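Local coordinates for protein 3-deoxy-d-manno-octulosonic-acid transferase (PDB 4BFC) that probably transfers 3-deoxy-D-manno-octulosonic acid (Kdo) from CMP-Kdo in lipopolysaccharide synthesis, its C-terminal domain binding the CMP-Kdo donor, at residues V131-G135 and G136-E140; G144-I147 and L148-M151; Q167-V170 and D171-I174; A185-V188 and V189-L193. One frame throughout, in Å; residues are numbered along the deposited sequence. Where two conformers were deposited one is given.

Contact 1: V131-G135 and G136-E140; sequences VCFVG and GSLNE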
loop_
_atom_site.group_PDB
_atom_site.type_symbol
_atom_site.label_atom_id
_atom_site.label_comp_id
_atom_site.label_asym_id
_atom_site.label_seq_id
_atom_site.Cartn_x
_atom_site.Cartn_y
_atom_site.Cartn_z
ATOM N N VAL A 131 3.177 23.311 -13.605
ATOM C CA VAL A 131 3.423 23.233 -12.174
ATOM C C VAL A 131 2.758 21.942 -11.699
ATOM O O VAL A 131 1.826 21.417 -12.353
ATOM C CB VAL A 131 2.798 24.422 -11.338
ATOM C CG1 VAL A 131 3.462 25.780 -11.646
ATOM C CG2 VAL A 131 1.279 24.517 -11.511
ATOM N N CYS A 132 3.177 21.504 -10.529
ATOM C CA CYS A 132 2.552 20.339 -9.955
ATOM C C CYS A 132 2.440 20.397 -8.436
ATOM O O CYS A 132 3.017 21.258 -7.767
ATOM C CB CYS A 132 3.296 19.053 -10.415
ATOM S SG CYS A 132 4.802 18.707 -9.484
ATOM N N PHE A 133 1.601 19.517 -7.921
ATOM C CA PHE A 133 1.490 19.204 -6.514
ATOM C C PHE A 133 1.632 17.672 -6.329
ATOM O O PHE A 133 0.961 16.914 -6.988
ATOM C CB PHE A 133 0.098 19.608 -6.047
ATOM C CG PHE A 133 -0.315 19.069 -4.689
ATOM C CD1 PHE A 133 0.144 19.587 -3.463
ATOM C CD2 PHE A 133 -1.087 17.883 -4.634
ATOM C CE1 PHE A 133 -0.269 19.018 -2.244
ATOM C CE2 PHE A 133 -1.494 17.295 -3.419
ATOM C CZ PHE A 133 -1.102 17.900 -2.185
ATOM N N VAL A 134 2.506 17.283 -5.408
ATOM C CA VAL A 134 2.745 15.855 -5.085
ATOM C C VAL A 134 1.982 15.509 -3.822
ATOM O O VAL A 134 2.245 16.039 -2.727
ATOM C CB VAL A 134 4.253 15.511 -4.960
ATOM C CG1 VAL A 134 4.382 13.993 -4.586
ATOM C CG2 VAL A 134 4.950 15.804 -6.307
ATOM N N GLY A 135 1.033 14.597 -4.013
ATOM C CA GLY A 135 0.024 14.256 -2.993
ATOM C C GLY A 135 0.457 13.258 -1.910
ATOM O O GLY A 135 1.653 12.947 -1.669
ATOM N N GLY A 136 -0.545 12.726 -1.231
ATOM C CA GLY A 136 -0.204 11.997 -0.012
ATOM C C GLY A 136 0.276 12.922 1.104
ATOM O O GLY A 136 0.792 12.451 2.112
ATOM N N SER A 137 0.066 14.235 0.954
ATOM C CA SER A 137 0.782 15.217 1.790
ATOM C C SER A 137 -0.156 16.257 2.447
ATOM O O SER A 137 0.324 16.936 3.374
ATOM C CB SER A 137 1.922 15.913 1.016
ATOM O OG SER A 137 1.424 16.652 -0.155
ATOM N N LEU A 138 -1.397 16.360 1.935
ATOM C CA LEU A 138 -2.504 17.110 2.607
ATOM C C LEU A 138 -3.449 16.225 3.409
ATOM O O LEU A 138 -4.080 16.720 4.339
ATOM C CB LEU A 138 -3.257 18.018 1.618
ATOM C CG LEU A 138 -2.573 19.256 1.072
ATOM C CD1 LEU A 138 -3.405 19.762 -0.096
ATOM C CD2 LEU A 138 -2.508 20.266 2.203
ATOM N N ASN A 139 -3.588 14.920 3.055
ATOM C CA ASN A 139 -4.348 14.034 3.885
ATOM C C ASN A 139 -3.731 13.782 5.247
ATOM O O ASN A 139 -2.602 14.210 5.529
ATOM C CB ASN A 139 -4.652 12.712 3.140
ATOM C CG ASN A 139 -3.410 12.008 2.687
ATOM O OD1 ASN A 139 -2.473 12.603 2.103
ATOM N ND2 ASN A 139 -3.357 10.719 2.971
ATOM N N GLU A 140 -4.542 13.138 6.117
ATOM C CA GLU A 140 -4.091 12.744 7.471
ATOM C C GLU A 140 -4.143 11.230 7.533
ATOM O O GLU A 140 -5.111 10.643 7.118
ATOM C CB GLU A 140 -5.041 13.249 8.543
ATOM C CG GLU A 140 -5.130 14.745 8.641
ATOM C CD GLU A 140 -3.995 15.355 9.441
ATOM O OE1 GLU A 140 -3.128 14.653 10.025
ATOM O OE2 GLU A 140 -3.981 16.588 9.482
#
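At the C-terminal end of the parallel strand 131-134, where the chain enters a glycine-rich loop, F133, V134, S137 and L138 fold together round the tight bend at G135 and G136. The bend turns on G136, whose backbone lies in the left-handed region, and it brings the next residue back over the strand end. S137 then reaches the strand directly: its OG donates to V134 O over 2.8 Å. The donor lies in the plane of that carbonyl, with a C=O...OG angle of 148°. The hydroxyl is set between the backbone N and the carbonyl carbon of its own residue (chi1 61°), which aims it at the strand.

The F133 ring swings forward along the chain, and its far end does the touching. F133 CZ lies 3.5 Å from S137 OG and 3.6 Å from L138 CD1, while L138 CG follows at 3.8 Å from the same CZ atom. Ring and leucine branch meet at a slant, and L138 also packs on I58 of helix 54-68.

The E54 carboxylate, at the start of helix 54-68, takes the backbone N-H groups of G136, S137 and L138. The S137 hydroxyl also accepts from G160 N, just past strand 157-159.

With one bond given and one received, S137 OG is satisfied in a buried setting and its rotation is fixed. The hydroxyl thus ties two neighbouring strand ends together, while the loop amides converge on a single carboxylate.

Contact 2: G144-I147 and L148-M151; sequences GHNI and LEPM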
loop_
_atom_site.group_PDB
_atom_site.type_symbol
_atom_site.label_atom_id
_atom_site.label_comp_id
_atom_site.label_asym_id
_atom_site.label_seq_id
_atom_site.Cartn_x
_atom_site.Cartn_y
_atom_site.Cartn_z
ATOM N N GLY A 144 3.446 11.618 2.272
ATOM C CA GLY A 144 4.061 12.183 1.081
ATOM C C GLY A 144 4.518 11.128 0.096
ATOM O O GLY A 144 4.474 9.937 0.410
ATOM N N HIS A 145 4.842 11.594 -1.092
ATOM C CA HIS A 145 5.425 10.812 -2.191
ATOM C C HIS A 145 6.627 11.460 -2.776
ATOM O O HIS A 145 7.024 12.622 -2.444
ATOM C CB HIS A 145 4.305 10.519 -3.226
ATOM C CG HIS A 145 3.247 9.590 -2.710
ATOM N ND1 HIS A 145 3.521 8.287 -2.380
ATOM C CD2 HIS A 145 1.911 9.772 -2.434
ATOM C CE1 HIS A 145 2.441 7.716 -1.876
ATOM N NE2 HIS A 145 1.434 8.597 -1.968
ATOM N N ASN A 146 7.301 10.733 -3.679
ATOM C CA ASN A 146 8.626 11.144 -4.143
ATOM C C ASN A 146 8.606 12.370 -5.024
ATOM O O ASN A 146 8.241 12.321 -6.229
ATOM C CB ASN A 146 9.227 9.942 -4.921
ATOM C CG ASN A 146 10.718 10.109 -5.169
ATOM O OD1 ASN A 146 11.302 11.080 -4.744
ATOM N ND2 ASN A 146 11.298 9.205 -5.947
ATOM N N ILE A 147 9.125 13.467 -4.488
ATOM C CA ILE A 147 9.224 14.705 -5.289
ATOM C C ILE A 147 10.385 14.757 -6.283
ATOM O O ILE A 147 10.490 15.702 -7.007
ATOM C CB ILE A 147 9.228 15.913 -4.307
ATOM C CG1 ILE A 147 10.457 15.829 -3.364
ATOM C CG2 ILE A 147 7.924 15.970 -3.537
ATOM C CD1 ILE A 147 10.878 17.249 -2.920
ATOM N N LEU A 148 11.291 13.772 -6.300
ATOM C CA LEU A 148 12.462 13.854 -7.193
ATOM C C LEU A 148 12.091 13.790 -8.657
ATOM O O LEU A 148 12.734 14.419 -9.521
ATOM C CB LEU A 148 13.434 12.694 -6.817
ATOM C CG LEU A 148 14.133 12.842 -5.454
ATOM C CD1 LEU A 148 14.998 11.602 -5.159
ATOM C CD2 LEU A 148 14.954 14.104 -5.456
ATOM N N GLU A 149 11.009 13.045 -8.958
ATOM C CA GLU A 149 10.601 12.865 -10.338
ATOM C C GLU A 149 10.207 14.207 -11.022
ATOM O O GLU A 149 10.835 14.603 -12.013
ATOM C CB GLU A 149 9.508 11.792 -10.412
ATOM C CG GLU A 149 9.939 10.458 -9.796
ATOM C CD GLU A 149 8.869 9.372 -9.804
ATOM O OE1 GLU A 149 7.699 9.624 -9.432
ATOM O OE2 GLU A 149 9.205 8.230 -10.197
ATOM N N PRO A 150 9.259 14.988 -10.424
ATOM C CA PRO A 150 9.027 16.313 -11.048
ATOM C C PRO A 150 10.208 17.264 -11.039
ATOM O O PRO A 150 10.360 18.029 -11.982
ATOM C CB PRO A 150 7.786 16.879 -10.282
ATOM C CG PRO A 150 7.796 16.146 -8.983
ATOM C CD PRO A 150 8.343 14.767 -9.296
ATOM N N MET A 151 11.087 17.180 -10.038
ATOM C CA MET A 151 12.254 18.052 -9.905
ATOM C C MET A 151 13.193 17.832 -11.087
ATOM O O MET A 151 13.743 18.750 -11.678
ATOM C CB MET A 151 13.010 17.694 -8.613
ATOM C CG MET A 151 12.373 18.104 -7.284
ATOM S SD MET A 151 12.405 19.887 -6.950
ATOM C CE MET A 151 11.436 20.004 -5.478
HETATM O O HOH W 1 6.406 11.484 -7.975
HETATM O O HOH W 2 9.700 7.078 -7.208
#
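N146 and L148 cross at an angle, the asparagine amide reaching forward to the first residue of helix 148-152. With CG trans to the backbone N (chi1 -166°), the side chain carries OD1 to 3.1 Å from L148 N. The N-H points almost straight at the oxygen (166°), but the donor sits well above the amide plane, away from a lone-pair direction. OD1 also rests against the leucine, 3.4 Å from L148 CB.

I147 and M151 run side by side in the same direction; in one of the two deposited methionine conformers I147 CD1 touches M151 CE at 3.8 Å, a contact that is doubtful for the other. I147 O receives only a weak bond from M151 N (3.4 Å), with P150 CD at 3.3 Å from I147 O.

E149 is linked to N146 through two waters. One donates to both N146 O and E149 OE1; the second accepts from N146 ND2 and bonds weakly to E149 OE2, whose direct partner is W123 NE1. The loop's outer side meets E82 of the second subunit, through N146 N and H145 ND1.

The N146 OD1 bond to L148 N defines an Asx turn, here capping the helix that follows the glycine-rich loop of this CMP-Kdo binding domain.

Contact 3: Q167-V170 and D171-I174; sequences QTIV and DEFI
Polar side chains Q167 and D171, one turn apart on helix 167-175, are joined by a nearly straight hydrogen bond: Q167 NE2 donates to D171 OD2 over 3.0 Å at 171°. The acceptor lies in the plane of the glutamine amide, and the N-H arrives on the syn side of the carboxylate, somewhat out of its plane, the two flat groups being turned 59° apart. A bend at chi2 of the glutamine (73°) brings the amide over to the D171 carboxylate. D171 OD1 is held separately by the hydroxyl of Y163, so both carboxylate oxygens have a partner and the group is kept from rotating.

Backbone bonds of the i to i+4 kind join the same residues along the helix: D171 N to Q167 O, E172 N to T168 O, F173 N to I169 O and I174 N to V170 O, the last at 2.9 Å. I169 O has a second neighbour, F173 CD2 at 3.1 Å, lying at the ring edge and close to its plane.

Apolar contacts occupy the inward side. I169 and F173 lie alongside each other, pointing the same way, with I169 CG2 3.8 Å from F173 CE2, while V170 CG1 meets I174 CD1 at 4.0 Å. The phenyl ring continues onto L148 and M151 of helix 148-152 and onto V212 and L213 of the last helix.

At the helix start, T168 N and I169 N bind the carboxylate of E86 of the second subunit. The whole is an amphipathic helix serving as the crossover of the beta-alpha-beta unit between strands 157-159 and 180-181, with its N-terminal turn in a subunit interface.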
loop_
_atom_site.group_PDB
_atom_site.type_symbol
_atom_site.label_atom_id
_atom_site.label_comp_id
_atom_site.label_asym_id
_atom_site.label_seq_id
_atom_site.Cartn_x
_atom_site.Cartn_y
_atom_site.Cartn_z
ATOM N N GLN A 167 11.005 12.985 4.494
ATOM C CA GLN A 167 11.397 14.128 5.324
ATOM C C GLN A 167 12.787 14.646 4.923
ATOM O O GLN A 167 12.965 15.858 4.799
ATOM C CB GLN A 167 11.410 13.717 6.809
ATOM C CG GLN A 167 11.646 14.901 7.774
ATOM C CD GLN A 167 10.426 15.821 7.889
ATOM O OE1 GLN A 167 9.263 15.368 8.037
ATOM N NE2 GLN A 167 10.674 17.148 7.830
ATOM N N THR A 168 13.777 13.739 4.791
ATOM C CA THR A 168 15.142 14.158 4.490
ATOM C C THR A 168 15.250 14.919 3.193
ATOM O O THR A 168 15.788 16.078 3.164
ATOM C CB THR A 168 16.100 12.950 4.467
ATOM O OG1 THR A 168 15.969 12.271 5.699
ATOM C CG2 THR A 168 17.603 13.405 4.369
ATOM N N ILE A 169 14.738 14.285 2.131
ATOM C CA ILE A 169 14.838 14.862 0.777
ATOM C C ILE A 169 14.047 16.151 0.677
ATOM O O ILE A 169 14.577 17.127 0.097
ATOM C CB ILE A 169 14.391 13.866 -0.319
ATOM C CG1 ILE A 169 15.465 12.823 -0.652
ATOM C CG2 ILE A 169 14.000 14.568 -1.652
ATOM C CD1 ILE A 169 14.862 11.667 -1.460
ATOM N N VAL A 170 12.824 16.189 1.198
ATOM C CA VAL A 170 12.016 17.442 1.106
ATOM C C VAL A 170 12.762 18.565 1.864
ATOM O O VAL A 170 12.963 19.637 1.306
ATOM C CB VAL A 170 10.590 17.265 1.621
ATOM C CG1 VAL A 170 9.807 18.580 1.659
ATOM C CG2 VAL A 170 9.848 16.364 0.656
ATOM N N ASP A 171 13.247 18.296 3.085
ATOM C CA ASP A 171 14.078 19.328 3.796
ATOM C C ASP A 171 15.317 19.782 3.029
ATOM O O ASP A 171 15.639 20.971 3.056
ATOM C CB ASP A 171 14.453 18.884 5.198
ATOM C CG ASP A 171 13.280 18.846 6.135
ATOM O OD1 ASP A 171 12.232 19.447 5.835
ATOM O OD2 ASP A 171 13.411 18.201 7.182
ATOM N N GLU A 172 15.997 18.902 2.318
ATOM C CA GLU A 172 17.143 19.345 1.500
ATOM C C GLU A 172 16.678 20.406 0.472
ATOM O O GLU A 172 17.380 21.388 0.181
ATOM C CB GLU A 172 17.730 18.185 0.721
ATOM C CG GLU A 172 18.630 17.246 1.507
ATOM C CD GLU A 172 18.929 15.940 0.780
ATOM O OE1 GLU A 172 18.555 15.770 -0.410
ATOM O OE2 GLU A 172 19.527 15.054 1.408
ATOM N N PHE A 173 15.475 20.202 -0.074
ATOM C CA PHE A 173 14.920 21.127 -1.038
ATOM C C PHE A 173 14.327 22.414 -0.401
ATOM O O PHE A 173 14.456 23.496 -0.983
ATOM C CB PHE A 173 13.948 20.399 -1.979
ATOM C CG PHE A 173 14.650 19.545 -3.030
ATOM C CD1 PHE A 173 15.005 20.042 -4.263
ATOM C CD2 PHE A 173 14.906 18.201 -2.776
ATOM C CE1 PHE A 173 15.643 19.267 -5.219
ATOM C CE2 PHE A 173 15.563 17.402 -3.711
ATOM C CZ PHE A 173 15.919 17.930 -4.953
ATOM N N ILE A 174 13.762 22.331 0.800
ATOM C CA ILE A 174 13.269 23.520 1.484
ATOM C C ILE A 174 14.473 24.400 1.847
ATOM O O ILE A 174 14.400 25.636 1.702
ATOM C CB ILE A 174 12.482 23.167 2.775
ATOM C CG1 ILE A 174 11.168 22.405 2.468
ATOM C CG2 ILE A 174 12.162 24.406 3.625
ATOM C CD1 ILE A 174 10.539 21.899 3.763
#

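Contact 4: A185-V188 and V189-L193; sequences AQQV and VDIWL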
loop_
_atom_site.group_PDB
_atom_site.type_symbol
_atom_site.label_atom_id
_atom_site.label_comp_id
_atom_site.label_asym_id
_atom_site.label_seq_id
_atom_site.Cartn_x
_atom_site.Cartn_y
_atom_site.Cartn_z
ATOM N N ALA A 185 -5.270 23.303 0.648
ATOM C CA ALA A 185 -5.626 23.212 -0.790
ATOM C C ALA A 185 -5.722 24.611 -1.406
ATOM O O ALA A 185 -5.222 24.857 -2.521
ATOM C CB ALA A 185 -6.912 22.460 -0.960
ATOM N N GLN A 186 -6.264 25.542 -0.620
ATOM C CA GLN A 186 -6.277 26.962 -1.098
ATOM C C GLN A 186 -4.879 27.497 -1.378
ATOM O O GLN A 186 -4.660 28.168 -2.418
ATOM C CB GLN A 186 -7.131 27.845 -0.161
ATOM C CG GLN A 186 -7.747 29.101 -0.804
ATOM C CD GLN A 186 -8.648 28.882 -2.029
ATOM O OE1 GLN A 186 -9.773 28.338 -1.937
ATOM N NE2 GLN A 186 -8.201 29.387 -3.183
ATOM N N GLN A 187 -3.930 27.226 -0.480
ATOM C CA GLN A 187 -2.576 27.639 -0.672
ATOM C C GLN A 187 -1.894 26.937 -1.847
ATOM O O GLN A 187 -1.073 27.543 -2.487
ATOM C CB GLN A 187 -1.759 27.607 0.609
ATOM C CG GLN A 187 -0.388 28.263 0.386
ATOM C CD GLN A 187 0.392 28.403 1.662
ATOM O OE1 GLN A 187 0.153 27.677 2.645
ATOM N NE2 GLN A 187 1.348 29.336 1.659
ATOM N N VAL A 188 -2.217 25.653 -2.121
ATOM C CA VAL A 188 -1.676 25.058 -3.346
ATOM C C VAL A 188 -2.107 25.845 -4.585
ATOM O O VAL A 188 -1.298 26.100 -5.472
ATOM C CB VAL A 188 -2.223 23.614 -3.563
ATOM C CG1 VAL A 188 -1.821 23.091 -4.931
ATOM C CG2 VAL A 188 -1.740 22.685 -2.452
ATOM N N VAL A 189 -3.388 26.184 -4.646
ATOM C CA VAL A 189 -3.912 26.950 -5.796
ATOM C C VAL A 189 -3.278 28.355 -5.824
ATOM O O VAL A 189 -2.852 28.772 -6.888
ATOM C CB VAL A 189 -5.425 27.047 -5.767
ATOM C CG1 VAL A 189 -5.936 27.966 -6.890
ATOM C CG2 VAL A 189 -6.054 25.653 -5.990
ATOM N N ASP A 190 -3.110 29.050 -4.684
ATOM C CA ASP A 190 -2.421 30.411 -4.638
ATOM C C ASP A 190 -1.054 30.323 -5.216
ATOM O O ASP A 190 -0.596 31.145 -6.016
ATOM C CB ASP A 190 -2.146 30.924 -3.200
ATOM C CG ASP A 190 -1.500 32.325 -3.183
ATOM O OD1 ASP A 190 -2.285 33.271 -3.385
ATOM O OD2 ASP A 190 -0.246 32.493 -2.996
ATOM N N ILE A 191 -0.346 29.324 -4.720
ATOM C CA ILE A 191 1.018 29.167 -5.110
ATOM C C ILE A 191 1.084 28.876 -6.632
ATOM O O ILE A 191 1.965 29.444 -7.344
ATOM C CB ILE A 191 1.754 28.049 -4.279
ATOM C CG1 ILE A 191 1.953 28.464 -2.797
ATOM C CG2 ILE A 191 3.051 27.678 -4.916
ATOM C CD1 ILE A 191 2.246 27.295 -1.852
ATOM N N TRP A 192 0.228 27.989 -7.129
ATOM C CA TRP A 192 0.230 27.671 -8.543
ATOM C C TRP A 192 -0.045 28.942 -9.360
ATOM O O TRP A 192 0.662 29.201 -10.307
ATOM C CB TRP A 192 -0.864 26.686 -8.870
ATOM C CG TRP A 192 -0.470 25.252 -8.619
ATOM C CD1 TRP A 192 0.759 24.703 -8.269
ATOM C CD2 TRP A 192 -1.376 24.149 -8.804
ATOM N NE1 TRP A 192 0.652 23.285 -8.192
ATOM C CE2 TRP A 192 -0.638 22.924 -8.485
ATOM C CE3 TRP A 192 -2.720 24.058 -9.184
ATOM C CZ2 TRP A 192 -1.218 21.683 -8.640
ATOM C CZ3 TRP A 192 -3.305 22.795 -9.264
ATOM C CH2 TRP A 192 -2.570 21.643 -8.995
ATOM N N LEU A 193 -1.072 29.692 -8.977
ATOM C CA LEU A 193 -1.423 30.851 -9.812
ATOM C C LEU A 193 -0.309 31.882 -9.832
ATOM O O LEU A 193 -0.065 32.531 -10.882
ATOM C CB LEU A 193 -2.765 31.407 -9.393
ATOM C CG LEU A 193 -3.933 30.476 -9.556
ATOM C CD1 LEU A 193 -5.130 31.085 -8.861
ATOM C CD2 LEU A 193 -4.173 30.238 -11.055
#
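V188 lies against the indole of W192, one turn on along helix 185-197. Its CG1 methyl sits over one face of the six-membered ring, 4.0 Å from the centroid and 18° off the ring normal, a CH-pi contact; the nearest indole atom is W192 CE2, 3.7 Å from V188 CG1. The valine rotamer, with CG1 turned away from its own backbone N (chi1 172°), sends this methyl up the helix towards the indole. V188 O also lies over a ring face, 3.4 Å from W192 CG, while receiving the backbone N-H of the same tryptophan at 2.9 Å.

On another side of the helix the Q187 and I191 side chains cross, Q187 CG touching I191 CD1 at 3.6 Å. I191 CG1 packs closely on the glutamine carbonyl, 3.2 Å from Q187 O.

Regular bonds from V189 N, D190 N and I191 N to the carbonyls of A185, Q186 and Q187 bring side chains four residues apart onto the same side of the helix. D184 OD1 binds Q187 N and the Q187 side chain returns to Q183 N through OE1, two bonds that tie the start of the helix to the residues before it.

Further out, W192 NE1 donates to C132 O, and the indole packs on V131 and F133 of strand 131-134 and on V45 and I47 of strand 43-50. V188 continues onto F133 and L138.

The indole is therefore gripped in two ways, by a methyl against its face and by a bond from its N-H, which leaves this buried nitrogen satisfied and ties helix 185-197 to strand 131-134.

How the contacts relate
Contacts 1 to 4 follow in series along the chain, within one Rossmann-like alpha/beta domain, probably the C-terminal half of a GT-B glycosyltransferase. Contact 1, at the end of strand 131-134, is central: it touches contact 2 (centres about 10 Å apart), where G136 and G144 pair through their backbones, and contact 4 (centres about 12 Å apart), whose helix 185-197 lies against the sheet. Contact 2 also packs on contact 3 (centres about 11 Å apart) through L148, M151 and F173; both reach the second subunit. Contacts 3 and 4, centres about 20 Å apart, do not touch. The glycine-rich loop, probably near the CMP-Kdo pocket, thus lies between the sheet with helix 185-197 and the subunit interface.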